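Local coordinates for protein aromatic-ring-hydroxylating dioxygenase beta subunit (Catenulispora acidiphila, PDB 6VW4) that is of unknown function, possibly a dioxygenase, and binds an aromatic polyketide-type ligand (SDN) in the pocket of an NTF2-like fold, at residues A[33-39]-A[54-59]; A[73-77]-A[105-109]. All coordinates share one frame; numbering follows the deposited sequence.

In the fold
From the N terminus the chain runs through helix 8-26 and enters contact 1 within helix 30-34; this contact ties Tyr33 and Ala34 of that helix and strand 37-38 to the first turn of helix 55-68. It closes a loop of 14 residues holding strands 41-44 and 52-53. Helix 55-68 then leads towards strand 75-86, where contact 2 opens; 27 residues later, strand 96-108 returns to close it as a beta hairpin at one border of the sheet. The two contacts stand in series, neither nested nor crossed, their centres about 23 Å apart and their nearest atoms about 10 Å. SDN touches both, hydrogen-bonded to Tyr33 in contact 1 and weakly to Arg76 in contact 2.

Contact 1 of 2, residues A[33-39]-A[54-59]; sequences YADTFTP and GREAIV. With SDN ([(3S)-9-hydroxy-1-methyl-10-oxo-4,10-dihydro-3H-benzo[g]isochromen-3-yl]acetic acid), chain C.
The guanidinium of Arg55 has Pro39 CG over one face, Asp35 CA over the other and the carbonyl oxygen of Phe37 at its edge, in plane. That oxygen is gripped side-on by two nitrogens: Arg55 NE lies 3.0 Å from Phe37 O, above the carbonyl plane, and Arg55 NH2 lies 2.9 Å from Phe37 O, within it. The Phe37 ring takes Ile58 CD1 over one face, a CH-pi contact 4.0 Å from the ring centroid, while Ile58 CG2 meets the edge of the Tyr33 ring. In this part of the NTF2-like fold the first turn of helix 55-68 packs against Tyr33 and Ala34 of helix 30-34, and Ala34 CB sits 3.5 Å from Val59 CG2. Asp35 OD1, 4.0 Å from Arg55 NE and well out of the guanidinium plane, makes a long salt bridge of charges alone. A leucine in place of Arg55 would probably leave Phe37 O without its two donors and Asp35 without this opposite charge. Gly54, at the N-cap, brings its CA within 3.2 Å of Pro39 O in a CA-H...O contact. The Tyr33 ring is swung away from its own backbone nitrogen (chi1 170°), which carries its OH to the pocket, where it accepts a 2.8 Å hydrogen bond from SDN O4 and a weak one from Arg137.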
loop_
_atom_site.group_PDB
_atom_site.type_symbol
_atom_site.label_atom_id
_atom_site.label_comp_id
_atom_site.label_asym_id
_atom_site.label_seq_id
_atom_site.Cartn_x
_atom_site.Cartn_y
_atom_site.Cartn_z
ATOM N N TYR A 33 -9.829 -8.511 -17.078
ATOM C CA TYR A 33 -9.787 -8.888 -15.677
ATOM C C TYR A 33 -10.207 -10.328 -15.518
ATOM O O TYR A 33 -9.565 -11.082 -14.781
ATOM C CB TYR A 33 -10.670 -7.965 -14.836
ATOM C CG TYR A 33 -10.894 -8.392 -13.390
ATOM C CD1 TYR A 33 -9.951 -8.125 -12.431
ATOM C CD2 TYR A 33 -12.050 -9.049 -12.994
ATOM C CE1 TYR A 33 -10.135 -8.467 -11.119
ATOM C CE2 TYR A 33 -12.235 -9.421 -11.665
ATOM C CZ TYR A 33 -11.268 -9.091 -10.733
ATOM O OH TYR A 33 -11.377 -9.415 -9.409
ATOM N N ALA A 34 -11.285 -10.731 -16.197
ATOM C CA ALA A 34 -11.743 -12.114 -16.065
ATOM C C ALA A 34 -10.722 -13.095 -16.627
ATOM O O ALA A 34 -10.626 -14.218 -16.143
ATOM C CB ALA A 34 -13.102 -12.311 -16.747
ATOM N N ASP A 35 -9.937 -12.682 -17.616
ATOM C CA ASP A 35 -8.898 -13.553 -18.157
ATOM C C ASP A 35 -7.711 -13.743 -17.226
ATOM O O ASP A 35 -6.789 -14.491 -17.582
ATOM C CB ASP A 35 -8.350 -13.002 -19.487
ATOM C CG ASP A 35 -9.343 -13.153 -20.648
ATOM O OD1 ASP A 35 -10.332 -13.910 -20.499
ATOM O OD2 ASP A 35 -9.147 -12.501 -21.692
ATOM N N THR A 36 -7.645 -13.034 -16.097
ATOM C CA THR A 36 -6.592 -13.336 -15.127
ATOM C C THR A 36 -7.048 -14.371 -14.124
ATOM O O THR A 36 -6.262 -14.783 -13.253
ATOM C CB THR A 36 -6.125 -12.074 -14.382
ATOM O OG1 THR A 36 -7.147 -11.648 -13.476
ATOM C CG2 THR A 36 -5.794 -10.963 -15.364
ATOM N N PHE A 37 -8.314 -14.750 -14.190
ATOM C CA PHE A 37 -8.825 -15.871 -13.416
ATOM C C PHE A 37 -8.700 -17.170 -14.224
ATOM O O PHE A 37 -8.608 -17.152 -15.443
ATOM C CB PHE A 37 -10.284 -15.640 -13.039
ATOM C CG PHE A 37 -10.503 -14.673 -11.884
ATOM C CD1 PHE A 37 -10.306 -13.317 -12.041
ATOM C CD2 PHE A 37 -10.913 -15.152 -10.647
ATOM C CE1 PHE A 37 -10.542 -12.451 -11.002
ATOM C CE2 PHE A 37 -11.157 -14.289 -9.602
ATOM C CZ PHE A 37 -10.977 -12.942 -9.781
ATOM N N THR A 38 -8.694 -18.302 -13.529
ATOM C CA THR A 38 -8.784 -19.563 -14.240
ATOM C C THR A 38 -10.153 -19.680 -14.910
ATOM O O THR A 38 -11.081 -18.954 -14.555
ATOM C CB THR A 38 -8.591 -20.748 -13.312
ATOM O OG1 THR A 38 -9.591 -20.719 -12.301
ATOM C CG2 THR A 38 -7.224 -20.735 -12.692
ATOM N N PRO A 39 -10.302 -20.586 -15.894
ATOM C CA PRO A 39 -11.615 -20.704 -16.589
ATOM C C PRO A 39 -12.767 -21.042 -15.660
ATOM O O PRO A 39 -13.905 -20.626 -15.931
ATOM C CB PRO A 39 -11.374 -21.819 -17.617
ATOM C CG PRO A 39 -9.834 -21.707 -17.920
ATOM C CD PRO A 39 -9.231 -21.363 -16.564
ATOM N N GLY A 54 -16.538 -18.887 -13.210
ATOM C CA GLY A 54 -16.184 -18.814 -14.599
ATOM C C GLY A 54 -16.125 -17.390 -15.091
ATOM O O GLY A 54 -16.772 -16.488 -14.562
ATOM N N ARG A 55 -15.330 -17.217 -16.153
ATOM C CA ARG A 55 -15.065 -15.895 -16.702
ATOM C C ARG A 55 -16.330 -15.195 -17.174
ATOM O O ARG A 55 -16.474 -13.979 -16.981
ATOM C CB ARG A 55 -14.057 -16.007 -17.837
ATOM C CG ARG A 55 -12.763 -16.704 -17.415
ATOM C CD ARG A 55 -11.624 -16.376 -18.370
ATOM N NE ARG A 55 -10.347 -16.955 -17.924
ATOM C CZ ARG A 55 -9.513 -17.661 -18.697
ATOM N NH1 ARG A 55 -9.807 -17.897 -19.969
ATOM N NH2 ARG A 55 -8.385 -18.146 -18.195
ATOM N N GLU A 56 -17.246 -15.923 -17.814
ATOM C CA GLU A 56 -18.441 -15.264 -18.338
ATOM C C GLU A 56 -19.303 -14.728 -17.196
ATOM O O GLU A 56 -19.865 -13.626 -17.288
ATOM C CB GLU A 56 -19.241 -16.229 -19.229
ATOM N N ALA A 57 -19.426 -15.497 -16.112
ATOM C CA ALA A 57 -20.224 -15.046 -14.982
ATOM C C ALA A 57 -19.557 -13.853 -14.297
ATOM O O ALA A 57 -20.240 -12.927 -13.838
ATOM C CB ALA A 57 -20.430 -16.202 -14.006
ATOM N N ILE A 58 -18.222 -13.847 -14.258
ATOM C CA ILE A 58 -17.479 -12.723 -13.708
ATOM C C ILE A 58 -17.736 -11.478 -14.532
ATOM O O ILE A 58 -18.065 -10.417 -13.992
ATOM C CB ILE A 58 -15.973 -13.052 -13.650
ATOM C CG1 ILE A 58 -15.671 -13.940 -12.463
ATOM C CG2 ILE A 58 -15.085 -11.806 -13.494
ATOM C CD1 ILE A 58 -14.274 -14.601 -12.527
ATOM N N VAL A 59 -17.556 -11.571 -15.847
ATOM C CA VAL A 59 -17.776 -10.378 -16.659
ATOM C C VAL A 59 -19.216 -9.884 -16.558
ATOM O O VAL A 59 -19.460 -8.664 -16.604
ATOM C CB VAL A 59 -17.401 -10.617 -18.128
ATOM C CG1 VAL A 59 -17.958 -9.437 -18.977
ATOM C CG2 VAL A 59 -15.908 -10.795 -18.282
HETATM O O4 SDN C . -11.974 -7.327 -7.574
HETATM C C11 SDN C . -11.752 -7.062 -6.222
HETATM C C12 SDN C . -12.704 -6.417 -5.433
HETATM C C13 SDN C . -14.041 -5.994 -6.085
HETATM O O5 SDN C . -14.242 -6.220 -7.232
HETATM C C14 SDN C . -15.085 -5.293 -5.235
HETATM C C15 SDN C . -16.435 -4.886 -5.872
HETATM O O3 SDN C . -17.561 -4.827 -4.969
HETATM C C16 SDN C . -16.643 -4.734 -7.386
HETATM C C10 SDN C . -10.534 -7.402 -5.657
HETATM C C9 SDN C . -10.273 -7.132 -4.304
HETATM C C8 SDN C . -11.224 -6.504 -3.515
HETATM C C7 SDN C . -12.444 -6.134 -4.074
HETATM C C6 SDN C . -13.507 -5.413 -3.183
HETATM C C5 SDN C . -14.830 -5.023 -3.839
HETATM C C4 SDN C . -15.850 -4.363 -3.022
HETATM C C3 SDN C . -17.237 -4.283 -3.640
HETATM C C2 SDN C . -17.351 -2.776 -3.783
HETATM C C1 SDN C . -18.315 -1.984 -2.924
HETATM O O2 SDN C . -18.984 -2.569 -2.041
HETATM O O1 SDN C . -18.426 -0.741 -3.132
#

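Contact 2 of 2, residues A[73-77]-A[105-109]; sequences PVQRR and LTTRV. With SDN ([(3S)-9-hydroxy-1-methyl-10-oxo-4,10-dihydro-3H-benzo[g]isochromen-3-yl]acetic acid), chain C.
Arg76 lies beside Thr106 on one face of a beta hairpin and sends its bent side chain on to the acetic acid group of SDN. The hairpin, strand 75-86 with strand 96-108, lies at one border of the sheet of this NTF2-like fold. Arg76 NH1 makes a nearly straight but weak hydrogen bond of 3.3 Å to O1 of SDN, which lies near the guanidinium plane, at its edge. Bends at chi2 (-131°) and chi3 (-53°) carry the group there, with Arg76 CD passing 3.9 Å from Thr106 OG1. Arg76 and Thr106 form a non-hydrogen-bonded antiparallel pair, flanked by the hydrogen-bonded pairs Gln75-Thr107 and Arg77-Leu105. Each of these flanking pairs is closed by two backbone bonds, among them Thr107 N to Gln75 O at 2.9 Å and Leu105 N to Arg77 O at 2.8 Å. Before the paired residues, Val74 places its two methyls against separate neighbours: CG1 touches Thr106 CG2 at 3.5 Å, and CG2 lies 3.6 Å from Arg108 CG, part of an extended chain beside the valine. Gln75, Arg77, Leu105 and Thr107 occupy the face away from Arg76 and Thr106, where the second subunit comes in; Asp142 of that subunit forms a salt bridge with Arg77. The Gln75 amide lies over the Arg77 guanidinium, its NE2 donating to Arg76 O and to Asp26 O. Across the strands a water donates to Gln75 O and accepts from Thr107 OG1, 2.6 Å from that hydroxyl oxygen.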
loop_
_atom_site.group_PDB
_atom_site.type_symbol
_atom_site.label_atom_id
_atom_site.label_comp_id
_atom_site.label_asym_id
_atom_site.label_seq_id
_atom_site.Cartn_x
_atom_site.Cartn_y
_atom_site.Cartn_z
ATOM N N PRO A 73 -19.807 8.283 -14.781
ATOM C CA PRO A 73 -18.837 9.366 -14.564
ATOM C C PRO A 73 -18.055 9.197 -13.244
ATOM O O PRO A 73 -17.943 10.124 -12.430
ATOM C CB PRO A 73 -19.723 10.613 -14.547
ATOM C CG PRO A 73 -21.111 10.087 -14.024
ATOM C CD PRO A 73 -21.081 8.559 -14.090
ATOM N N VAL A 74 -17.487 8.005 -13.068
ATOM C CA VAL A 74 -16.894 7.577 -11.808
ATOM C C VAL A 74 -15.558 6.889 -12.064
ATOM O O VAL A 74 -15.389 6.196 -13.069
ATOM C CB VAL A 74 -17.859 6.632 -11.075
ATOM C CG1 VAL A 74 -17.136 5.832 -10.038
ATOM C CG2 VAL A 74 -18.958 7.414 -10.446
ATOM N N GLN A 75 -14.600 7.076 -11.146
ATOM C CA GLN A 75 -13.306 6.387 -11.217
ATOM C C GLN A 75 -13.014 5.700 -9.893
ATOM O O GLN A 75 -12.729 6.360 -8.893
ATOM C CB GLN A 75 -12.169 7.344 -11.581
ATOM C CG GLN A 75 -10.822 6.642 -11.828
ATOM C CD GLN A 75 -10.895 5.567 -12.916
ATOM O OE1 GLN A 75 -11.121 5.878 -14.085
ATOM N NE2 GLN A 75 -10.709 4.299 -12.533
ATOM N N ARG A 76 -13.062 4.391 -9.895
ATOM C CA ARG A 76 -12.706 3.605 -8.731
ATOM C C ARG A 76 -11.242 3.168 -8.797
ATOM O O ARG A 76 -10.659 3.040 -9.875
ATOM C CB ARG A 76 -13.555 2.354 -8.638
ATOM C CG ARG A 76 -14.986 2.512 -9.073
ATOM C CD ARG A 76 -15.923 1.922 -8.019
ATOM N NE ARG A 76 -15.584 0.546 -7.667
ATOM C CZ ARG A 76 -16.049 -0.086 -6.594
ATOM N NH1 ARG A 76 -16.875 0.543 -5.769
ATOM N NH2 ARG A 76 -15.683 -1.336 -6.342
ATOM N N ARG A 77 -10.661 2.945 -7.615
ATOM C CA ARG A 77 -9.299 2.470 -7.426
ATOM C C ARG A 77 -9.318 1.467 -6.289
ATOM O O ARG A 77 -9.977 1.701 -5.279
ATOM C CB ARG A 77 -8.318 3.578 -7.052
ATOM C CG ARG A 77 -8.046 4.609 -8.116
ATOM C CD ARG A 77 -7.483 4.004 -9.374
ATOM N NE ARG A 77 -7.483 5.005 -10.418
ATOM C CZ ARG A 77 -7.315 4.742 -11.701
ATOM N NH1 ARG A 77 -7.125 3.504 -12.085
ATOM N NH2 ARG A 77 -7.345 5.720 -12.588
ATOM N N LEU A 105 -11.393 3.104 -3.250
ATOM C CA LEU A 105 -11.564 4.536 -3.439
ATOM C C LEU A 105 -12.486 4.791 -4.623
ATOM O O LEU A 105 -12.417 4.093 -5.642
ATOM C CB LEU A 105 -10.254 5.214 -3.676
ATOM C CG LEU A 105 -9.353 5.137 -2.454
ATOM C CD1 LEU A 105 -8.046 5.689 -2.874
ATOM C CD2 LEU A 105 -9.904 5.920 -1.293
ATOM N N THR A 106 -13.367 5.780 -4.481
ATOM C CA THR A 106 -14.291 6.152 -5.555
ATOM C C THR A 106 -14.295 7.664 -5.722
ATOM O O THR A 106 -14.655 8.407 -4.803
ATOM C CB THR A 106 -15.712 5.663 -5.285
ATOM O OG1 THR A 106 -15.692 4.285 -4.935
ATOM C CG2 THR A 106 -16.584 5.822 -6.544
ATOM N N THR A 107 -13.866 8.105 -6.878
ATOM C CA THR A 107 -13.782 9.512 -7.207
ATOM C C THR A 107 -14.958 9.876 -8.104
ATOM O O THR A 107 -15.181 9.242 -9.148
ATOM C CB THR A 107 -12.453 9.827 -7.898
ATOM O OG1 THR A 107 -11.401 9.626 -6.954
ATOM C CG2 THR A 107 -12.427 11.285 -8.385
ATOM N N ARG A 108 -15.725 10.861 -7.670
ATOM C CA ARG A 108 -16.818 11.457 -8.429
ATOM C C ARG A 108 -16.475 12.919 -8.665
ATOM O O ARG A 108 -15.505 13.448 -8.106
ATOM C CB ARG A 108 -18.145 11.276 -7.680
ATOM C CG ARG A 108 -18.657 9.876 -7.780
ATOM C CD ARG A 108 -19.829 9.688 -6.884
ATOM N NE ARG A 108 -20.377 8.325 -6.874
ATOM C CZ ARG A 108 -20.184 7.449 -5.882
ATOM N NH1 ARG A 108 -19.426 7.755 -4.846
ATOM N NH2 ARG A 108 -20.736 6.249 -5.919
ATOM N N VAL A 109 -17.276 13.581 -9.509
ATOM C CA VAL A 109 -17.117 15.027 -9.687
ATOM C C VAL A 109 -17.265 15.742 -8.349
ATOM O O VAL A 109 -16.505 16.661 -8.040
ATOM C CB VAL A 109 -18.114 15.562 -10.730
ATOM C CG1 VAL A 109 -17.674 15.172 -12.147
ATOM C CG2 VAL A 109 -19.522 15.038 -10.424
HETATM O O4 SDN C . -11.974 -7.327 -7.574
HETATM C C11 SDN C . -11.752 -7.062 -6.222
HETATM C C12 SDN C . -12.704 -6.417 -5.433
HETATM C C13 SDN C . -14.041 -5.994 -6.085
HETATM O O5 SDN C . -14.242 -6.220 -7.232
HETATM C C14 SDN C . -15.085 -5.293 -5.235
HETATM C C15 SDN C . -16.435 -4.886 -5.872
HETATM O O3 SDN C . -17.561 -4.827 -4.969
HETATM C C16 SDN C . -16.643 -4.734 -7.386
HETATM C C10 SDN C . -10.534 -7.402 -5.657
HETATM C C9 SDN C . -10.273 -7.132 -4.304
HETATM C C8 SDN C . -11.224 -6.504 -3.515
HETATM C C7 SDN C . -12.444 -6.134 -4.074
HETATM C C6 SDN C . -13.507 -5.413 -3.183
HETATM C C5 SDN C . -14.830 -5.023 -3.839
HETATM C C4 SDN C . -15.850 -4.363 -3.022
HETATM C C3 SDN C . -17.237 -4.283 -3.640
HETATM C C2 SDN C . -17.351 -2.776 -3.783
HETATM C C1 SDN C . -18.315 -1.984 -2.924
HETATM O O2 SDN C . -18.984 -2.569 -2.041
HETATM O O1 SDN C . -18.426 -0.741 -3.132
HETATM O O HOH W 1 -10.457 7.226 -7.348
#